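Local coordinates for protein kinase A regulatory subunit, putative (Trypanosoma cruzi, PDB 6HYQ) that probably acts as the regulatory subunit of protein kinase A and binds guanosine in a cyclic nucleotide-binding domain, at residues 163-168 with 230-235; 211-216 with 247-252; 225-230 with 282-287; 240-245 with 294-299. All coordinates share one frame; numbering follows the deposited sequence.

Contact 1: residues 163-168 with 230-235; sequences VPFLGG and GDHIGE. With GMP (guanosine), chain F.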
# COMPACT_ATOMS: atom_id res chain seq x y z
N VAL A 163 -13.05 8.52 5.72
CA VAL A 163 -12.01 9.47 5.34
C VAL A 163 -12.31 9.96 3.91
O VAL A 163 -12.12 9.18 2.97
CB VAL A 163 -10.59 8.86 5.41
CG1 VAL A 163 -9.50 9.78 4.75
CG2 VAL A 163 -10.17 8.63 6.84
N PRO A 164 -12.59 11.24 3.72
CA PRO A 164 -13.09 11.71 2.42
C PRO A 164 -12.27 11.35 1.21
O PRO A 164 -12.83 11.01 0.17
CB PRO A 164 -13.15 13.25 2.58
CG PRO A 164 -13.32 13.45 4.08
CD PRO A 164 -12.43 12.32 4.67
N PHE A 165 -11.01 11.55 1.24
CA PHE A 165 -10.25 11.33 0.01
C PHE A 165 -10.19 9.86 -0.35
O PHE A 165 -9.83 9.52 -1.48
CB PHE A 165 -8.85 11.95 0.17
CG PHE A 165 -7.84 11.07 0.82
CD1 PHE A 165 -7.82 10.94 2.18
CD2 PHE A 165 -6.85 10.43 0.07
CE1 PHE A 165 -6.87 10.19 2.77
CE2 PHE A 165 -5.87 9.69 0.72
CZ PHE A 165 -5.92 9.58 2.06
N LEU A 166 -10.60 8.96 0.56
CA LEU A 166 -10.65 7.55 0.25
C LEU A 166 -12.01 7.14 -0.34
O LEU A 166 -12.26 5.95 -0.61
CB LEU A 166 -10.29 6.75 1.53
CG LEU A 166 -8.81 6.93 1.99
CD1 LEU A 166 -8.53 6.01 3.19
CD2 LEU A 166 -7.80 6.62 0.86
N GLY A 167 -12.85 8.10 -0.62
CA GLY A 167 -14.16 7.81 -1.20
C GLY A 167 -14.14 6.87 -2.39
O GLY A 167 -15.08 6.10 -2.61
N GLY A 168 -13.10 6.99 -3.24
CA GLY A 168 -13.04 6.27 -4.49
C GLY A 168 -12.43 4.88 -4.39
O GLY A 168 -12.17 4.29 -5.44
N GLY A 230 -8.96 13.29 9.41
CA GLY A 230 -9.38 13.02 8.07
C GLY A 230 -8.50 13.60 6.96
O GLY A 230 -8.57 13.12 5.83
N ASP A 231 -7.68 14.63 7.27
CA ASP A 231 -6.70 15.15 6.29
C ASP A 231 -5.52 14.20 6.13
O ASP A 231 -5.17 13.42 7.01
CB ASP A 231 -6.15 16.53 6.69
CG ASP A 231 -7.24 17.66 6.65
OD1 ASP A 231 -7.97 17.75 5.62
OD2 ASP A 231 -7.31 18.44 7.73
N HIS A 232 -4.82 14.40 5.01
CA HIS A 232 -3.64 13.63 4.61
C HIS A 232 -2.47 14.59 4.37
O HIS A 232 -2.66 15.72 3.82
CB HIS A 232 -3.89 12.80 3.35
CG HIS A 232 -4.34 13.60 2.17
ND1 HIS A 232 -3.49 14.40 1.43
CD2 HIS A 232 -5.56 13.78 1.62
CE1 HIS A 232 -4.14 15.00 0.46
NE2 HIS A 232 -5.42 14.67 0.58
N ILE A 233 -1.27 14.14 4.77
CA ILE A 233 0.01 14.78 4.47
C ILE A 233 1.00 13.70 4.03
O ILE A 233 0.88 12.53 4.40
CB ILE A 233 0.65 15.60 5.65
CG1 ILE A 233 0.76 14.79 6.94
CG2 ILE A 233 -0.13 16.94 5.86
CD1 ILE A 233 -0.24 15.18 8.06
N GLY A 234 2.01 14.13 3.20
CA GLY A 234 3.06 13.27 2.65
C GLY A 234 2.93 13.00 1.17
O GLY A 234 3.91 12.59 0.54
N GLU A 235 1.77 13.25 0.58
CA GLU A 235 1.57 12.72 -0.76
C GLU A 235 2.27 13.53 -1.84
O GLU A 235 2.57 12.96 -2.88
CB GLU A 235 0.09 12.57 -1.13
CG GLU A 235 -0.64 13.86 -1.41
CD GLU A 235 -0.93 14.69 -0.21
OE1 GLU A 235 -0.79 14.16 0.91
OE2 GLU A 235 -1.28 15.91 -0.38
O5' GMP F . 6.02 18.89 1.61
C5' GMP F . 5.72 18.16 2.80
C4' GMP F . 4.23 17.95 2.94
O4' GMP F . 3.64 19.17 3.42
C3' GMP F . 3.44 17.63 1.68
O3' GMP F . 3.53 16.26 1.29
C2' GMP F . 2.04 18.06 2.07
O2' GMP F . 1.45 17.03 2.88
C1' GMP F . 2.34 19.30 2.95
N9 GMP F . 2.30 20.53 2.18
C8 GMP F . 3.34 20.97 1.42
N7 GMP F . 2.98 22.10 0.78
C5 GMP F . 1.70 22.30 1.11
C6 GMP F . 0.73 23.38 0.71
O6 GMP F . 1.05 24.27 -0.05
N1 GMP F . -0.56 23.34 1.28
C2 GMP F . -1.00 22.31 2.17
N2 GMP F . -2.38 22.28 2.72
N3 GMP F . -0.07 21.31 2.51
C4 GMP F . 1.30 21.34 1.99
O HOH W 1 -9.74 13.33 3.24
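The imidazole of His232 points its edge at the face of Phe165, while a water makes the polar link between the two segments. No direct hydrogen bond joins them. Segment 163-168 carries the 3-10 turn between helix 149-160 and helix 171-179. This helix, 3-10 turn and helix resemble the N3A motif of cyclic nucleotide-binding domains. Segment 230-235 supplies strand 232-233 at the edge of the beta barrel. The two ring planes meet at 55°, with centroids 4.6 Å apart, so the pair is T-shaped in kind but tilted. His232 CD2 does the touching. It sits above the Phe165 ring toward its rim, 3.6 Å from Phe165 CG. The opposite face of that ring is covered by Leu166 CD2 from the same turn. Phe165 also rests on Ile204 and Leu275, so the pair joins the turn to the barrel and to helix 272-275. The His232 torsion places CG between the backbone N and the carbonyl carbon (chi1 57°), which stands the ring up toward Phe165. A weak hydrogen bond runs from His232 ND1 to Glu235 OE1 at 2.8 Å and probably helps to set the rotation of the imidazole. The nearby carboxylate would probably favour a protonated ring. Farther along the segment, Gly234 N donates to O2' of the guanosine at 3.0 Å. Val163 CG1 packs against Gly230 O at 3.6 Å. The water accepts from Phe165 N at 3.0 Å and donates to Gly230 O at 2.8 Å.

Contact 2: residues 211-216 with 247-252; sequences EVIGRD and DVVATT. With GMP (guanosine), chain F.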
# COMPACT_ATOMS: atom_id res chain seq x y z
N GLU A 211 0.50 21.56 11.82
CA GLU A 211 0.88 22.73 11.02
C GLU A 211 1.97 22.33 10.01
O GLU A 211 2.90 21.57 10.30
CB GLU A 211 1.44 23.89 11.88
CG GLU A 211 2.67 23.52 12.65
CD GLU A 211 3.15 24.60 13.60
OE1 GLU A 211 3.94 24.25 14.51
OE2 GLU A 211 2.74 25.78 13.45
N VAL A 212 1.79 22.92 8.81
CA VAL A 212 2.65 22.78 7.63
C VAL A 212 3.46 24.08 7.59
O VAL A 212 2.88 25.15 7.50
CB VAL A 212 1.81 22.59 6.37
CG1 VAL A 212 2.68 22.42 5.14
CG2 VAL A 212 0.79 21.40 6.58
N ILE A 213 4.81 23.99 7.70
CA ILE A 213 5.68 25.17 7.81
C ILE A 213 6.60 25.13 6.61
O ILE A 213 7.56 24.34 6.57
CB ILE A 213 6.49 25.21 9.11
CG1 ILE A 213 5.55 25.16 10.32
CG2 ILE A 213 7.43 26.45 9.06
CD1 ILE A 213 6.23 25.01 11.66
N GLY A 214 6.31 25.99 5.63
CA GLY A 214 7.04 26.03 4.39
C GLY A 214 8.27 26.94 4.48
O GLY A 214 8.73 27.33 5.55
N ARG A 215 8.81 27.27 3.32
CA ARG A 215 9.89 28.24 3.23
C ARG A 215 9.56 29.25 2.15
O ARG A 215 9.22 28.87 1.02
CB ARG A 215 11.21 27.55 2.93
CG ARG A 215 11.60 26.46 3.88
CD ARG A 215 11.96 26.99 5.24
NE ARG A 215 12.41 25.94 6.14
CZ ARG A 215 11.60 25.27 6.96
NH1 ARG A 215 10.32 25.54 6.98
NH2 ARG A 215 12.09 24.36 7.77
N ASP A 216 9.62 30.53 2.50
CA ASP A 216 9.33 31.58 1.54
C ASP A 216 10.55 31.90 0.65
O ASP A 216 11.51 31.14 0.52
CB ASP A 216 8.77 32.80 2.26
CG ASP A 216 9.78 33.47 3.17
OD1 ASP A 216 11.00 33.26 3.00
OD2 ASP A 216 9.33 34.22 4.07
N ASP A 247 7.95 21.60 6.31
CA ASP A 247 7.85 20.88 7.59
C ASP A 247 6.38 20.63 7.86
O ASP A 247 5.53 21.49 7.57
CB ASP A 247 8.38 21.65 8.81
CG ASP A 247 9.83 22.18 8.67
OD1 ASP A 247 10.77 21.46 8.30
OD2 ASP A 247 10.04 23.35 9.04
N VAL A 248 6.10 19.49 8.52
CA VAL A 248 4.80 19.25 9.10
C VAL A 248 5.06 18.92 10.52
O VAL A 248 5.82 17.95 10.81
CB VAL A 248 4.02 18.11 8.44
CG1 VAL A 248 2.52 18.01 9.12
CG2 VAL A 248 3.91 18.28 6.93
N VAL A 249 4.47 19.72 11.42
CA VAL A 249 4.72 19.62 12.84
C VAL A 249 3.38 19.46 13.62
O VAL A 249 2.41 20.21 13.42
CB VAL A 249 5.48 20.83 13.40
CG1 VAL A 249 5.91 20.50 14.69
CG2 VAL A 249 6.79 21.14 12.57
N ALA A 250 3.39 18.56 14.62
CA ALA A 250 2.21 18.40 15.47
C ALA A 250 2.02 19.65 16.32
O ALA A 250 2.96 20.15 16.93
CB ALA A 250 2.37 17.16 16.38
N THR A 251 0.80 20.18 16.35
CA THR A 251 0.51 21.20 17.34
C THR A 251 -0.13 20.61 18.57
O THR A 251 -0.19 21.28 19.58
CB THR A 251 -0.40 22.33 16.81
OG1 THR A 251 -1.75 21.87 16.56
CG2 THR A 251 0.23 23.00 15.55
N THR A 252 -0.66 19.38 18.48
CA THR A 252 -1.26 18.69 19.59
C THR A 252 -0.66 17.30 19.65
O THR A 252 0.07 16.88 18.76
CB THR A 252 -2.79 18.58 19.43
OG1 THR A 252 -3.10 17.68 18.38
CG2 THR A 252 -3.45 19.94 19.10
O5' GMP F . 6.02 18.89 1.61
C5' GMP F . 5.72 18.16 2.80
C4' GMP F . 4.23 17.95 2.94
O4' GMP F . 3.64 19.17 3.42
C3' GMP F . 3.44 17.63 1.68
O3' GMP F . 3.53 16.26 1.29
C2' GMP F . 2.04 18.06 2.07
O2' GMP F . 1.45 17.03 2.88
C1' GMP F . 2.34 19.30 2.95
N9 GMP F . 2.30 20.53 2.18
C8 GMP F . 3.34 20.97 1.42
N7 GMP F . 2.98 22.10 0.78
C5 GMP F . 1.70 22.30 1.11
C6 GMP F . 0.73 23.38 0.71
O6 GMP F . 1.05 24.27 -0.05
N1 GMP F . -0.56 23.34 1.28
C2 GMP F . -1.00 22.31 2.17
N2 GMP F . -2.38 22.28 2.72
N3 GMP F . -0.07 21.31 2.51
C4 GMP F . 1.30 21.34 1.99
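Asp247 meets Ile213 and Arg215 across two antiparallel strands of the cyclic nucleotide-binding beta barrel. Its CB lies 3.6 Å from Ile213 O and also touches Ile213 CB. Its CG comes next to Arg215 NH2. OD1 is hydrogen-bonded to the backbone N of Tyr195, in the loop beyond strand 191-193. OD2 forms the salt bridge, 2.6 Å from Arg215 NH2. That nitrogen meets OD2 on its syn side, and OD2 lies almost in the guanidinium plane. The carboxylate is not coplanar with the guanidinium; the planes are 61° apart. Arg215 NH1 adds a weak bond to the same OD2. A bend at chi2 (-70°) turns the arginine back along its own strand. There NH1 also donates to Gly214 O at 2.8 Å, from above the carbonyl plane. The strands 211-215 and 247-250 are paired in register. Glu211 with Val249 and Ile213 with Asp247 are hydrogen-bonded pairs. Val212 with Val248 is the non-hydrogen-bonded pair between them. Val249 N to Glu211 O, at 2.7 Å, is nearly straight. Val212 and Val248 turn to the guanosine side of the sheet. Val212 CG1 lies 3.5 Å from N9 of the base, and Val248 CG2 lies 3.6 Å from O4' of the sugar. Glu211 CG crosses Thr251 CG2 at a slant, just past the strand end. The chemistry is thus split by face: apolar methyls form a wall for the nucleoside, while on the far side a largely buried carboxylate is probably stabilised by the arginine and a backbone N-H.

Contact 3: residues 225-230 with 282-287; sequences CEFTQG and PKYEYY. With GMP (guanosine), chain F.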
# COMPACT_ATOMS: atom_id res chain seq x y z
N CYS A 225 -0.72 26.37 6.43
CA CYS A 225 -2.05 26.06 6.93
C CYS A 225 -1.92 25.07 8.08
O CYS A 225 -0.83 24.58 8.38
CB CYS A 225 -2.89 25.46 5.81
SG CYS A 225 -2.15 23.95 5.22
N GLU A 226 -3.06 24.66 8.61
CA GLU A 226 -3.15 23.56 9.55
C GLU A 226 -3.93 22.40 8.94
O GLU A 226 -4.69 22.57 7.99
CB GLU A 226 -3.85 24.00 10.85
CG GLU A 226 -3.10 25.01 11.66
CD GLU A 226 -3.66 25.19 13.04
OE1 GLU A 226 -2.91 25.59 13.96
OE2 GLU A 226 -4.84 24.89 13.24
N PHE A 227 -3.81 21.23 9.54
CA PHE A 227 -4.56 20.07 9.08
C PHE A 227 -5.07 19.34 10.29
O PHE A 227 -4.49 19.45 11.36
CB PHE A 227 -3.72 19.11 8.27
CG PHE A 227 -3.69 19.44 6.83
CD1 PHE A 227 -4.85 19.72 6.16
CD2 PHE A 227 -2.51 19.42 6.13
CE1 PHE A 227 -4.82 19.98 4.84
CE2 PHE A 227 -2.49 19.67 4.81
CZ PHE A 227 -3.62 19.94 4.17
N THR A 228 -6.13 18.57 10.12
CA THR A 228 -6.71 17.87 11.26
C THR A 228 -7.33 16.53 10.81
O THR A 228 -6.98 15.99 9.76
CB THR A 228 -7.69 18.87 11.94
OG1 THR A 228 -8.16 18.33 13.16
CG2 THR A 228 -8.81 19.18 11.04
N GLN A 229 -8.24 15.97 11.61
CA GLN A 229 -8.79 14.62 11.42
C GLN A 229 -9.33 14.39 10.01
O GLN A 229 -10.04 15.22 9.46
CB GLN A 229 -9.90 14.40 12.46
CG GLN A 229 -10.76 13.20 12.30
CD GLN A 229 -11.97 13.32 13.26
OE1 GLN A 229 -11.79 13.31 14.51
NE2 GLN A 229 -13.21 13.46 12.68
N GLY A 230 -8.96 13.29 9.41
CA GLY A 230 -9.38 13.02 8.07
C GLY A 230 -8.50 13.60 6.96
O GLY A 230 -8.57 13.12 5.83
N PRO A 282 -6.78 25.99 -3.17
CA PRO A 282 -6.02 27.16 -2.66
C PRO A 282 -5.23 26.91 -1.38
O PRO A 282 -4.29 27.67 -1.13
CB PRO A 282 -7.11 28.22 -2.45
CG PRO A 282 -8.35 27.47 -2.34
CD PRO A 282 -8.22 26.26 -3.21
N LYS A 283 -5.55 25.89 -0.57
CA LYS A 283 -4.67 25.55 0.56
C LYS A 283 -3.26 25.16 0.09
O LYS A 283 -2.32 25.23 0.88
CB LYS A 283 -5.25 24.39 1.41
CG LYS A 283 -6.16 24.85 2.51
CD LYS A 283 -6.70 23.72 3.37
CE LYS A 283 -6.07 23.78 4.78
NZ LYS A 283 -6.75 22.93 5.82
N TYR A 284 -3.13 24.78 -1.22
CA TYR A 284 -1.88 24.35 -1.85
C TYR A 284 -1.30 25.46 -2.71
O TYR A 284 -0.42 25.20 -3.56
CB TYR A 284 -2.13 23.05 -2.65
CG TYR A 284 -2.47 21.88 -1.70
CD1 TYR A 284 -3.75 21.76 -1.10
CD2 TYR A 284 -1.52 20.91 -1.38
CE1 TYR A 284 -4.05 20.69 -0.16
CE2 TYR A 284 -1.79 19.86 -0.50
CZ TYR A 284 -3.05 19.73 0.09
OH TYR A 284 -3.21 18.65 0.92
N GLU A 285 -1.75 26.68 -2.47
CA GLU A 285 -1.20 27.85 -3.17
C GLU A 285 0.31 27.98 -2.92
O GLU A 285 1.07 28.30 -3.84
CB GLU A 285 -1.92 29.14 -2.74
CG GLU A 285 -1.29 30.39 -3.34
CD GLU A 285 -1.93 31.66 -2.87
OE1 GLU A 285 -1.75 32.70 -3.55
OE2 GLU A 285 -2.61 31.64 -1.83
N TYR A 286 0.74 27.79 -1.65
CA TYR A 286 2.16 27.73 -1.34
C TYR A 286 2.87 26.80 -2.29
O TYR A 286 3.86 27.15 -2.94
CB TYR A 286 2.39 27.29 0.12
CG TYR A 286 3.82 26.92 0.36
CD1 TYR A 286 4.79 27.87 0.68
CD2 TYR A 286 4.22 25.61 0.26
CE1 TYR A 286 6.13 27.51 0.89
CE2 TYR A 286 5.48 25.22 0.46
CZ TYR A 286 6.49 26.17 0.77
OH TYR A 286 7.82 25.76 0.99
N TYR A 287 2.36 25.58 -2.38
CA TYR A 287 2.99 24.57 -3.21
C TYR A 287 2.89 24.93 -4.65
O TYR A 287 3.79 24.59 -5.41
CB TYR A 287 2.33 23.22 -2.94
CG TYR A 287 2.94 22.06 -3.65
CD1 TYR A 287 4.27 21.72 -3.45
CD2 TYR A 287 2.15 21.26 -4.47
CE1 TYR A 287 4.83 20.59 -4.12
CE2 TYR A 287 2.67 20.14 -5.11
CZ TYR A 287 3.99 19.80 -4.92
OH TYR A 287 4.55 18.73 -5.53
O5' GMP F . 6.02 18.89 1.61
C5' GMP F . 5.72 18.16 2.80
C4' GMP F . 4.23 17.95 2.94
O4' GMP F . 3.64 19.17 3.42
C3' GMP F . 3.44 17.63 1.68
O3' GMP F . 3.53 16.26 1.29
C2' GMP F . 2.04 18.06 2.07
O2' GMP F . 1.45 17.03 2.88
C1' GMP F . 2.34 19.30 2.95
N9 GMP F . 2.30 20.53 2.18
C8 GMP F . 3.34 20.97 1.42
N7 GMP F . 2.98 22.10 0.78
C5 GMP F . 1.70 22.30 1.11
C6 GMP F . 0.73 23.38 0.71
O6 GMP F . 1.05 24.27 -0.05
N1 GMP F . -0.56 23.34 1.28
C2 GMP F . -1.00 22.31 2.17
N2 GMP F . -2.38 22.28 2.72
N3 GMP F . -0.07 21.31 2.51
C4 GMP F . 1.30 21.34 1.99
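The side chains of Phe227 and Tyr284 run at about a right angle beside the guanosine, though their ring planes are only about 43° apart. Lys283 slides past Phe227 in the opposite direction. This is the base end of the pocket in a cyclic nucleotide-binding domain. Barrel strand 221-227 supplies one side. The turn leading into helix 285-292 supplies the other and covers the base, consistent with the C-terminal lid of related domains. The Tyr284 ring lies over the base, with C2 of the guanosine 3.7 Å above its centre. Its torsion sets CG anti to the carbonyl carbon (chi1 -67°), which lays the ring against the face of the base. The hydroxyl then reaches Phe227, with Tyr284 OH 3.5 Å from Phe227 CZ. Cys225 SG lies over one face of the Phe227 ring and close to N2 of the base. The lysine chain bends at chi3. This brings Lys283 CE to 3.7 Å from Cys225 CB and sets NZ beside the Phe227 ring. The backbone reads the Watson-Crick edge of guanine. N1 of the guanosine donates to Lys283 O at 2.6 Å. O6 accepts from Tyr287 N at 3.0 Å and lies at the edge of the Tyr286 ring. The start of the helix would probably polarise this oxygen. Across the strand edge, Lys283 NZ donates to Glu226 O at 3.0 Å, with a C=O...N angle of 175°.

Contact 4: residues 240-245 with 294-299; sequences NNHRTV and GAAQPS. With GMP (guanosine), chain F.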
# COMPACT_ATOMS: atom_id res chain seq x y z
N ASN A 240 4.88 13.85 -7.28
CA ASN A 240 5.66 14.76 -8.12
C ASN A 240 7.16 14.59 -7.92
O ASN A 240 7.91 15.50 -8.30
CB ASN A 240 5.24 16.22 -7.84
CG ASN A 240 3.93 16.62 -8.55
OD1 ASN A 240 3.57 16.10 -9.62
ND2 ASN A 240 3.20 17.61 -7.94
N ASN A 241 7.60 13.50 -7.29
CA ASN A 241 9.01 13.08 -7.23
C ASN A 241 10.00 14.21 -6.92
O ASN A 241 10.95 14.47 -7.65
CB ASN A 241 9.44 12.37 -8.52
CG ASN A 241 8.78 11.01 -8.69
OD1 ASN A 241 8.88 10.14 -7.83
ND2 ASN A 241 8.09 10.83 -9.81
N HIS A 242 9.81 14.81 -5.76
CA HIS A 242 10.74 15.77 -5.20
C HIS A 242 10.81 15.60 -3.70
O HIS A 242 9.95 14.97 -3.07
CB HIS A 242 10.35 17.18 -5.56
CG HIS A 242 8.97 17.53 -5.07
ND1 HIS A 242 8.71 17.82 -3.76
CD2 HIS A 242 7.78 17.56 -5.71
CE1 HIS A 242 7.43 18.09 -3.62
NE2 HIS A 242 6.84 17.92 -4.78
N ARG A 243 11.89 16.15 -3.14
CA ARG A 243 12.07 16.12 -1.72
C ARG A 243 11.03 17.02 -1.10
O ARG A 243 10.23 17.67 -1.79
CB ARG A 243 13.50 16.52 -1.36
CG ARG A 243 14.51 15.46 -1.68
CD ARG A 243 15.94 16.03 -1.43
NE ARG A 243 16.81 15.33 -0.48
CZ ARG A 243 17.33 14.10 -0.63
NH1 ARG A 243 17.06 13.33 -1.68
NH2 ARG A 243 18.14 13.64 0.29
N THR A 244 10.93 16.95 0.21
CA THR A 244 9.81 17.61 0.85
C THR A 244 10.09 19.07 0.81
O THR A 244 11.19 19.47 1.08
CB THR A 244 9.67 17.16 2.27
OG1 THR A 244 10.96 17.37 2.86
CG2 THR A 244 9.23 15.64 2.34
N VAL A 245 9.04 19.83 0.68
CA VAL A 245 9.04 21.26 0.46
C VAL A 245 8.42 22.00 1.65
O VAL A 245 8.29 23.24 1.60
CB VAL A 245 8.21 21.52 -0.80
CG1 VAL A 245 8.78 20.78 -1.98
CG2 VAL A 245 6.85 21.05 -0.57
N GLY A 294 10.29 25.97 -9.41
CA GLY A 294 11.16 24.80 -9.42
C GLY A 294 11.99 24.59 -8.17
O GLY A 294 13.13 24.14 -8.27
N ALA A 295 11.44 24.91 -7.00
CA ALA A 295 12.19 24.85 -5.74
C ALA A 295 12.21 23.47 -5.08
O ALA A 295 12.01 23.45 -3.87
CB ALA A 295 11.65 25.89 -4.77
N ALA A 296 12.45 22.35 -5.76
CA ALA A 296 12.75 21.10 -5.04
C ALA A 296 13.46 20.06 -5.92
O ALA A 296 13.37 20.09 -7.14
CB ALA A 296 11.46 20.51 -4.46
N GLN A 297 14.19 19.06 -5.23
CA GLN A 297 14.95 18.00 -5.94
C GLN A 297 14.30 16.63 -5.79
O GLN A 297 13.67 16.34 -4.78
CB GLN A 297 16.39 17.87 -5.40
CG GLN A 297 16.93 16.37 -5.25
CD GLN A 297 18.42 16.19 -4.78
OE1 GLN A 297 19.15 15.30 -5.25
NE2 GLN A 297 18.84 17.01 -3.82
N PRO A 298 14.50 15.74 -6.78
CA PRO A 298 13.92 14.39 -6.72
C PRO A 298 14.50 13.49 -5.64
O PRO A 298 15.66 13.61 -5.23
CB PRO A 298 14.19 13.84 -8.12
CG PRO A 298 14.34 15.03 -8.98
CD PRO A 298 14.91 16.11 -8.15
N SER A 299 13.70 12.49 -5.26
CA SER A 299 14.06 11.50 -4.22
C SER A 299 13.43 10.17 -4.58
O SER A 299 12.27 9.91 -4.27
CB SER A 299 13.58 11.93 -2.80
OG SER A 299 14.63 11.95 -1.84
O5' GMP F . 6.02 18.89 1.61
C5' GMP F . 5.72 18.16 2.80
C4' GMP F . 4.23 17.95 2.94
O4' GMP F . 3.64 19.17 3.42
C3' GMP F . 3.44 17.63 1.68
O3' GMP F . 3.53 16.26 1.29
C2' GMP F . 2.04 18.06 2.07
O2' GMP F . 1.45 17.03 2.88
C1' GMP F . 2.34 19.30 2.95
N9 GMP F . 2.30 20.53 2.18
C8 GMP F . 3.34 20.97 1.42
N7 GMP F . 2.98 22.10 0.78
C5 GMP F . 1.70 22.30 1.11
C6 GMP F . 0.73 23.38 0.71
O6 GMP F . 1.05 24.27 -0.05
N1 GMP F . -0.56 23.34 1.28
C2 GMP F . -1.00 22.31 2.17
N2 GMP F . -2.38 22.28 2.72
N3 GMP F . -0.07 21.31 2.51
C4 GMP F . 1.30 21.34 1.99
O HOH W 2 12.17 21.24 -1.52
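The loop of the phosphate-binding cassette meets the C-terminal tail here, with His242, Arg243 and Val245 lying against residues 296-299. Ala296 CB is the main apolar contact. It sits 3.7 Å from Val245 CG1 and equally close to His242 CB. The near side of the His242 ring also touches Ala296 CB; NE2, on the far side, is hydrogen-bonded to Tyr287 OH of helix 285-292. Two CA-H...O contacts run in opposite senses between the backbones. His242 CA faces Gln297 O at 3.0 Å, and Pro298 CA faces Asn241 O at 3.1 Å. Arg243 N also points to Gln297 O, but that bond is modelled doubtfully short. In the cyclic nucleotide-binding fold the cassette is a short helix and loop between barrel strands, here helix 236-239 followed by this loop before strand 247-250. In PKA regulatory subunits of other organisms a cassette arginine holds the cyclic phosphate; by alignment Thr244 probably takes its place, and the guanosine carries no phosphate. Arg243 points away from the ligand. The Arg243 chain lies side by side with Gln297, pointing the same way, with Arg243 CD 3.9 Å from Gln297 NE2. A bend at chi3 (122°) carries NH1 over to Ser299 OG, a close approach whose angle is poor for a hydrogen bond. Val245 serves both sides: its N donates to O5' of the guanosine at 3.3 Å, and its CG2 touches the same oxygen. A water donates to Thr244 O at 3.3 Å and to Ala295 O, from the central residue of an inverse gamma turn, at 3.2 Å.

How the contacts relate
From the N terminus, contact 1 opens first and closes a long loop from the turn before helix 171-179 to strand 232-233. Contact 2 opens at 211-216 inside that loop and closes after it, at 247-252, so the two cross. Contact 3 shares Gly230 with contact 1 and runs on to 282-287, crossing both. Contact 4 opens only after contact 1 has closed. It crosses contacts 2 and 3 and ends at the last modelled residue. None is nested. Contact 2 stays within the barrel, whereas contact 1 joins it to the preceding helices. Contacts 3 and 4 join barrel and cassette to the C-terminal helix and tail. All four touch the guanosine.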